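N-acylethanolamine-hydrolyzing acid amidase beta-subunit (PDB 6DY3) probably hydrolyses bioactive fatty acid amides such as N-palmitoylethanolamine to ethanolamine and free fatty acid, as the beta-subunit of an autocatalytically cleaved heterodimer. Local coordinates at residues 66-71 against 122-127; 134-139 against 159-164. All coordinates share one frame; numbering follows the deposited sequence.

How the contacts relate
After the N-terminal strands, the chain enters strand 64-70, the first segment of contact 1, and then runs through helices 76-89, 92-102 and 106-113 before strand 122-127 returns beside it; contact 1 closes this long, mostly helical loop. The next strand, 134-139, continues the same antiparallel sheet, with Ile124 O accepting from Ile137 N at 2.7 Å. After strand 145-149 the chain crosses to the facing sheet, and contact 2 closes that shorter loop. The two loops follow in series, neither nested nor crossed. Contact 1 joins neighbours within one sheet, whereas contact 2 packs that sheet against the second; Asn163 ND2 reaches Ala70 O at 2.8 Å, linking the two contacts.

Contact 1: residues 66-71 against 122-127; sequences VSLNAR and SYIIVA
Strands 66-70 and 122-127 are antiparallel neighbours, 163° between their directions, in one of the two sheets of the alpha-beta-beta-alpha sandwich of N-terminal nucleophile (Ntn) hydrolases. Ser67 with Ile125 and Asn69 with Tyr123 are the hydrogen-bonded pairs, each joined by two backbone bonds. The straightest, Ile125 N to Ser67 O at 2.9 Å, has 177° at its hydrogen. In between, Leu68 CA makes a CA-H...O contact with Tyr123 O.

On the face of Val66, Leu68, Ile124 and Val126, branched aliphatic chains suit a buried layer, where Val66 and Leu68 pack against helix 92-102. Val66 and Ile124 lie side by side, CG2 to CG2 at 3.7 Å, each of these methyls anti to its backbone N. Leu68 crosses Ile124 obliquely and brings CD1 to 3.9 Å from Ile124 CG1. The face of Ser67, Asn69, Tyr123 and Ile125 turns toward the active site, so small polar groups mix with carbon. Ile125 CD1 reaches Asn69 CG at 4.1 Å. Asn69 OD1 bonds to Ser3 OG, which also bonds to Ser67 OG, and Asn69 ND2 bonds to Thr162 O; gripped at both ends, the carboxamide is held near Cys1, the nucleophile by similarity.

Against this buried, regularly paired part, the contact loosens at the C-terminal end of strand 64-70, where the side chains of Ala70 and Ser122 diverge and the partly exposed Arg71 leaves the strand. With CG anti to the backbone N and the chain extended to NE, Arg71 passes across Tyr123 at about a right angle. Its charged end forms a salt bridge with Asp165 and a hydrogen bond with Asn140, while Tyr123 OH bonds to Phe164 O. The aliphatic part suits the aromatic surface: Arg71 CD makes a CH-pi contact over the Tyr123 ring, 4.1 Å from its centroid.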
loop_
_atom_site.group_PDB
_atom_site.type_symbol
_atom_site.label_atom_id
_atom_site.label_comp_id
_atom_site.label_asym_id
_atom_site.label_seq_id
_atom_site.Cartn_x
_atom_site.Cartn_y
_atom_site.Cartn_z
ATOM N N VAL B 66 -1.969 -0.188 8.351
ATOM C CA VAL B 66 -1.982 0.962 7.457
ATOM C C VAL B 66 -2.085 0.481 6.017
ATOM O O VAL B 66 -1.575 -0.584 5.658
ATOM C CB VAL B 66 -0.734 1.850 7.649
ATOM C CG1 VAL B 66 0.523 1.055 7.400
ATOM C CG2 VAL B 66 -0.797 3.051 6.730
ATOM N N SER B 67 -2.786 1.269 5.199
ATOM C CA SER B 67 -2.822 1.081 3.755
ATOM C C SER B 67 -2.866 2.445 3.076
ATOM O O SER B 67 -3.484 3.388 3.581
ATOM C CB SER B 67 -4.032 0.237 3.313
ATOM O OG SER B 67 -5.248 0.949 3.467
ATOM N N LEU B 68 -2.220 2.544 1.918
ATOM C CA LEU B 68 -2.140 3.797 1.180
ATOM C C LEU B 68 -2.870 3.667 -0.150
ATOM O O LEU B 68 -2.645 2.710 -0.897
ATOM C CB LEU B 68 -0.686 4.204 0.937
ATOM C CG LEU B 68 -0.511 5.543 0.223
ATOM C CD1 LEU B 68 0.557 6.380 0.904
ATOM C CD2 LEU B 68 -0.171 5.315 -1.242
ATOM N N ASN B 69 -3.749 4.626 -0.429
ATOM C CA ASN B 69 -4.413 4.750 -1.717
ATOM C C ASN B 69 -3.841 5.952 -2.456
ATOM O O ASN B 69 -3.728 7.042 -1.887
ATOM C CB ASN B 69 -5.924 4.917 -1.552
ATOM C CG ASN B 69 -6.587 3.708 -0.924
ATOM O OD1 ASN B 69 -5.913 2.797 -0.432
ATOM N ND2 ASN B 69 -7.920 3.695 -0.933
ATOM N N ALA B 70 -3.496 5.758 -3.721
ATOM C CA ALA B 70 -3.104 6.886 -4.541
ATOM C C ALA B 70 -4.300 7.806 -4.727
ATOM O O ALA B 70 -5.454 7.370 -4.716
ATOM C CB ALA B 70 -2.579 6.413 -5.892
ATOM N N ARG B 71 -4.017 9.096 -4.877
ATOM C CA ARG B 71 -5.053 10.113 -5.001
ATOM C C ARG B 71 -4.862 10.806 -6.339
ATOM O O ARG B 71 -3.815 11.417 -6.581
ATOM C CB ARG B 71 -4.977 11.116 -3.849
ATOM C CG ARG B 71 -6.201 11.974 -3.669
ATOM C CD ARG B 71 -6.025 12.857 -2.452
ATOM N NE ARG B 71 -7.177 13.714 -2.207
ATOM C CZ ARG B 71 -7.215 14.648 -1.266
ATOM N NH1 ARG B 71 -6.160 14.844 -0.485
ATOM N NH2 ARG B 71 -8.304 15.386 -1.101
ATOM N N SER B 122 -2.459 11.494 -1.532
ATOM C CA SER B 122 -2.840 10.110 -1.303
ATOM C C SER B 122 -3.814 10.079 -0.133
ATOM O O SER B 122 -4.060 11.092 0.526
ATOM C CB SER B 122 -1.612 9.240 -1.024
ATOM O OG SER B 122 -0.851 9.788 0.036
ATOM N N TYR B 123 -4.370 8.898 0.108
ATOM C CA TYR B 123 -5.165 8.627 1.295
ATOM C C TYR B 123 -4.447 7.563 2.104
ATOM O O TYR B 123 -4.200 6.462 1.601
ATOM C CB TYR B 123 -6.566 8.147 0.934
ATOM C CG TYR B 123 -7.428 9.171 0.235
ATOM C CD1 TYR B 123 -7.919 10.279 0.917
ATOM C CD2 TYR B 123 -7.783 9.012 -1.101
ATOM C CE1 TYR B 123 -8.721 11.206 0.284
ATOM C CE2 TYR B 123 -8.587 9.935 -1.739
ATOM C CZ TYR B 123 -9.052 11.028 -1.042
ATOM O OH TYR B 123 -9.853 11.946 -1.679
ATOM N N ILE B 124 -4.131 7.885 3.353
ATOM C CA ILE B 124 -3.518 6.944 4.281
ATOM C C ILE B 124 -4.594 6.522 5.270
ATOM O O ILE B 124 -5.132 7.356 6.010
ATOM C CB ILE B 124 -2.304 7.559 4.996
ATOM C CG1 ILE B 124 -1.255 7.986 3.967
ATOM C CG2 ILE B 124 -1.716 6.563 5.983
ATOM C CD1 ILE B 124 -0.079 8.735 4.542
ATOM N N ILE B 125 -4.913 5.232 5.276
ATOM C CA ILE B 125 -5.952 4.670 6.132
ATOM C C ILE B 125 -5.260 3.889 7.236
ATOM O O ILE B 125 -4.479 2.970 6.960
ATOM C CB ILE B 125 -6.919 3.777 5.339
ATOM C CG1 ILE B 125 -7.709 4.605 4.318
ATOM C CG2 ILE B 125 -7.867 3.043 6.273
ATOM C CD1 ILE B 125 -7.006 4.811 2.989
ATOM N N VAL B 126 -5.555 4.242 8.483
ATOM C CA VAL B 126 -4.904 3.652 9.643
ATOM C C VAL B 126 -5.975 3.073 10.557
ATOM O O VAL B 126 -7.010 3.706 10.798
ATOM C CB VAL B 126 -4.043 4.690 10.398
ATOM C CG1 VAL B 126 -3.154 4.000 11.429
ATOM C CG2 VAL B 126 -3.209 5.511 9.426
ATOM N N ALA B 127 -5.719 1.871 11.068
ATOM C CA ALA B 127 -6.629 1.182 11.971
ATOM C C ALA B 127 -5.900 0.835 13.262
ATOM O O ALA B 127 -4.740 0.413 13.237
ATOM C CB ALA B 127 -7.186 -0.088 11.322
#

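Contact 2: residues 134-139 against 159-164; sequences GVVISR and LVETNF
Asn163 OD1 is gripped by two hydrogen bonds, one with Cys1 N and one with Arg174 NH2, in the loop that follows strand 159-161, past the point where this strand and strand 134-139 pack across the interface of the two facing sheets of the Ntn-hydrolase sandwich. A carboxamide suits this place because its oxygen accepts both bonds while ND2 donates to Ala70 O; it orients the amino end of the probable nucleophile, consistent with the importance for activity inferred by similarity.

The strand segments belong to different sheets, their axes 7.8 Å apart and inclined by 29°, so side chains rather than backbone bonds make the contact. Val136 and Leu159, branched and apolar, suit such an interface and slide past each other in opposite directions, Val136 CG2 resting 4.0 Å from Leu159 CB. Leu159 CD1 also packs on the backbone of Gly134, near its O.

Farther along, Glu161 crosses Val136 at about a right angle. With CG anti to the backbone N (chi1 -161°) the methylene meets the valine, and the bend at chi2 (53°) turns the carboxylate, whose OE1 forms a salt bridge with Lys169. OE2 takes a weak bond from Thr162 N, and Glu161 CG stands 4.2 Å from Val136 CG1.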
loop_
_atom_site.group_PDB
_atom_site.type_symbol
_atom_site.label_atom_id
_atom_site.label_comp_id
_atom_site.label_asym_id
_atom_site.label_seq_id
_atom_site.Cartn_x
_atom_site.Cartn_y
_atom_site.Cartn_z
ATOM N N GLY B 134 -9.629 4.645 14.107
ATOM C CA GLY B 134 -9.689 4.408 12.680
ATOM C C GLY B 134 -9.819 5.735 11.962
ATOM O O GLY B 134 -10.744 6.501 12.244
ATOM N N VAL B 135 -8.899 6.037 11.048
ATOM C CA VAL B 135 -8.838 7.360 10.442
ATOM C C VAL B 135 -8.453 7.246 8.974
ATOM O O VAL B 135 -7.688 6.364 8.574
ATOM C CB VAL B 135 -7.835 8.273 11.182
ATOM C CG1 VAL B 135 -6.406 7.739 11.040
ATOM C CG2 VAL B 135 -7.931 9.699 10.663
ATOM N N VAL B 136 -9.000 8.151 8.171
ATOM C CA VAL B 136 -8.524 8.397 6.817
ATOM C C VAL B 136 -7.720 9.684 6.858
ATOM O O VAL B 136 -8.232 10.727 7.281
ATOM C CB VAL B 136 -9.682 8.499 5.811
ATOM C CG1 VAL B 136 -9.180 8.982 4.462
ATOM C CG2 VAL B 136 -10.367 7.155 5.657
ATOM N N ILE B 137 -6.455 9.609 6.457
ATOM C CA ILE B 137 -5.585 10.777 6.382
ATOM C C ILE B 137 -5.502 11.205 4.924
ATOM O O ILE B 137 -5.058 10.436 4.063
ATOM C CB ILE B 137 -4.191 10.480 6.953
ATOM C CG1 ILE B 137 -4.303 10.066 8.423
ATOM C CG2 ILE B 137 -3.271 11.694 6.777
ATOM C CD1 ILE B 137 -3.007 9.576 9.033
ATOM N N SER B 138 -5.921 12.432 4.647
ATOM C CA SER B 138 -5.910 12.972 3.295
ATOM C C SER B 138 -4.661 13.826 3.128
ATOM O O SER B 138 -4.574 14.924 3.687
ATOM C CB SER B 138 -7.167 13.794 3.028
ATOM O OG SER B 138 -8.321 13.007 3.246
ATOM N N ARG B 139 -3.697 13.319 2.367
ATOM C CA ARG B 139 -2.525 14.103 1.998
ATOM C C ARG B 139 -2.912 14.979 0.816
ATOM O O ARG B 139 -3.195 14.473 -0.277
ATOM C CB ARG B 139 -1.348 13.193 1.654
ATOM C CG ARG B 139 -0.896 12.303 2.805
ATOM C CD ARG B 139 -0.503 13.116 4.035
ATOM N NE ARG B 139 0.372 14.238 3.709
ATOM C CZ ARG B 139 1.061 14.936 4.604
ATOM N NH1 ARG B 139 0.990 14.631 5.889
ATOM N NH2 ARG B 139 1.826 15.938 4.208
ATOM N N LEU B 159 -15.235 3.617 7.662
ATOM C CA LEU B 159 -14.645 4.589 6.751
ATOM C C LEU B 159 -14.270 3.877 5.461
ATOM O O LEU B 159 -13.711 2.776 5.497
ATOM C CB LEU B 159 -13.404 5.248 7.354
ATOM C CG LEU B 159 -13.626 6.171 8.549
ATOM C CD1 LEU B 159 -12.319 6.425 9.267
ATOM C CD2 LEU B 159 -14.250 7.472 8.101
ATOM N N VAL B 160 -14.594 4.497 4.326
ATOM C CA VAL B 160 -14.311 3.938 3.008
ATOM C C VAL B 160 -13.665 5.012 2.144
ATOM O O VAL B 160 -14.160 6.143 2.075
ATOM C CB VAL B 160 -15.583 3.401 2.323
ATOM C CG1 VAL B 160 -15.243 2.805 0.956
ATOM C CG2 VAL B 160 -16.262 2.373 3.203
ATOM N N GLU B 161 -12.591 4.648 1.451
ATOM C CA GLU B 161 -11.910 5.591 0.583
ATOM C C GLU B 161 -11.332 4.845 -0.614
ATOM O O GLU B 161 -10.925 3.688 -0.503
ATOM C CB GLU B 161 -10.810 6.347 1.352
ATOM C CG GLU B 161 -10.368 7.645 0.694
ATOM C CD GLU B 161 -11.540 8.569 0.378
ATOM O OE1 GLU B 161 -12.105 9.160 1.326
ATOM O OE2 GLU B 161 -11.908 8.690 -0.815
ATOM N N THR B 162 -11.303 5.520 -1.770
ATOM C CA THR B 162 -10.704 4.947 -2.971
ATOM C C THR B 162 -9.617 5.899 -3.452
ATOM O O THR B 162 -8.725 6.232 -2.678
ATOM C CB THR B 162 -11.765 4.631 -4.014
ATOM O OG1 THR B 162 -12.453 5.839 -4.379
ATOM C CG2 THR B 162 -12.761 3.638 -3.483
ATOM N N ASN B 163 -9.668 6.343 -4.713
ATOM C CA ASN B 163 -8.579 7.061 -5.355
ATOM C C ASN B 163 -8.901 8.504 -5.722
ATOM O O ASN B 163 -7.995 9.225 -6.150
ATOM C CB ASN B 163 -8.169 6.326 -6.640
ATOM C CG ASN B 163 -7.600 4.961 -6.363
ATOM O OD1 ASN B 163 -8.058 3.966 -6.933
ATOM N ND2 ASN B 163 -6.596 4.898 -5.492
ATOM N N PHE B 164 -10.147 8.943 -5.609
ATOM C CA PHE B 164 -10.553 10.218 -6.184
ATOM C C PHE B 164 -11.126 11.141 -5.111
ATOM O O PHE B 164 -11.182 10.804 -3.928
ATOM C CB PHE B 164 -11.574 9.993 -7.302
ATOM C CG PHE B 164 -11.196 8.893 -8.257
ATOM C CD1 PHE B 164 -10.170 9.065 -9.169
ATOM C CD2 PHE B 164 -11.886 7.697 -8.260
ATOM C CE1 PHE B 164 -9.828 8.065 -10.043
ATOM C CE2 PHE B 164 -11.547 6.690 -9.141
ATOM C CZ PHE B 164 -10.517 6.878 -10.035
#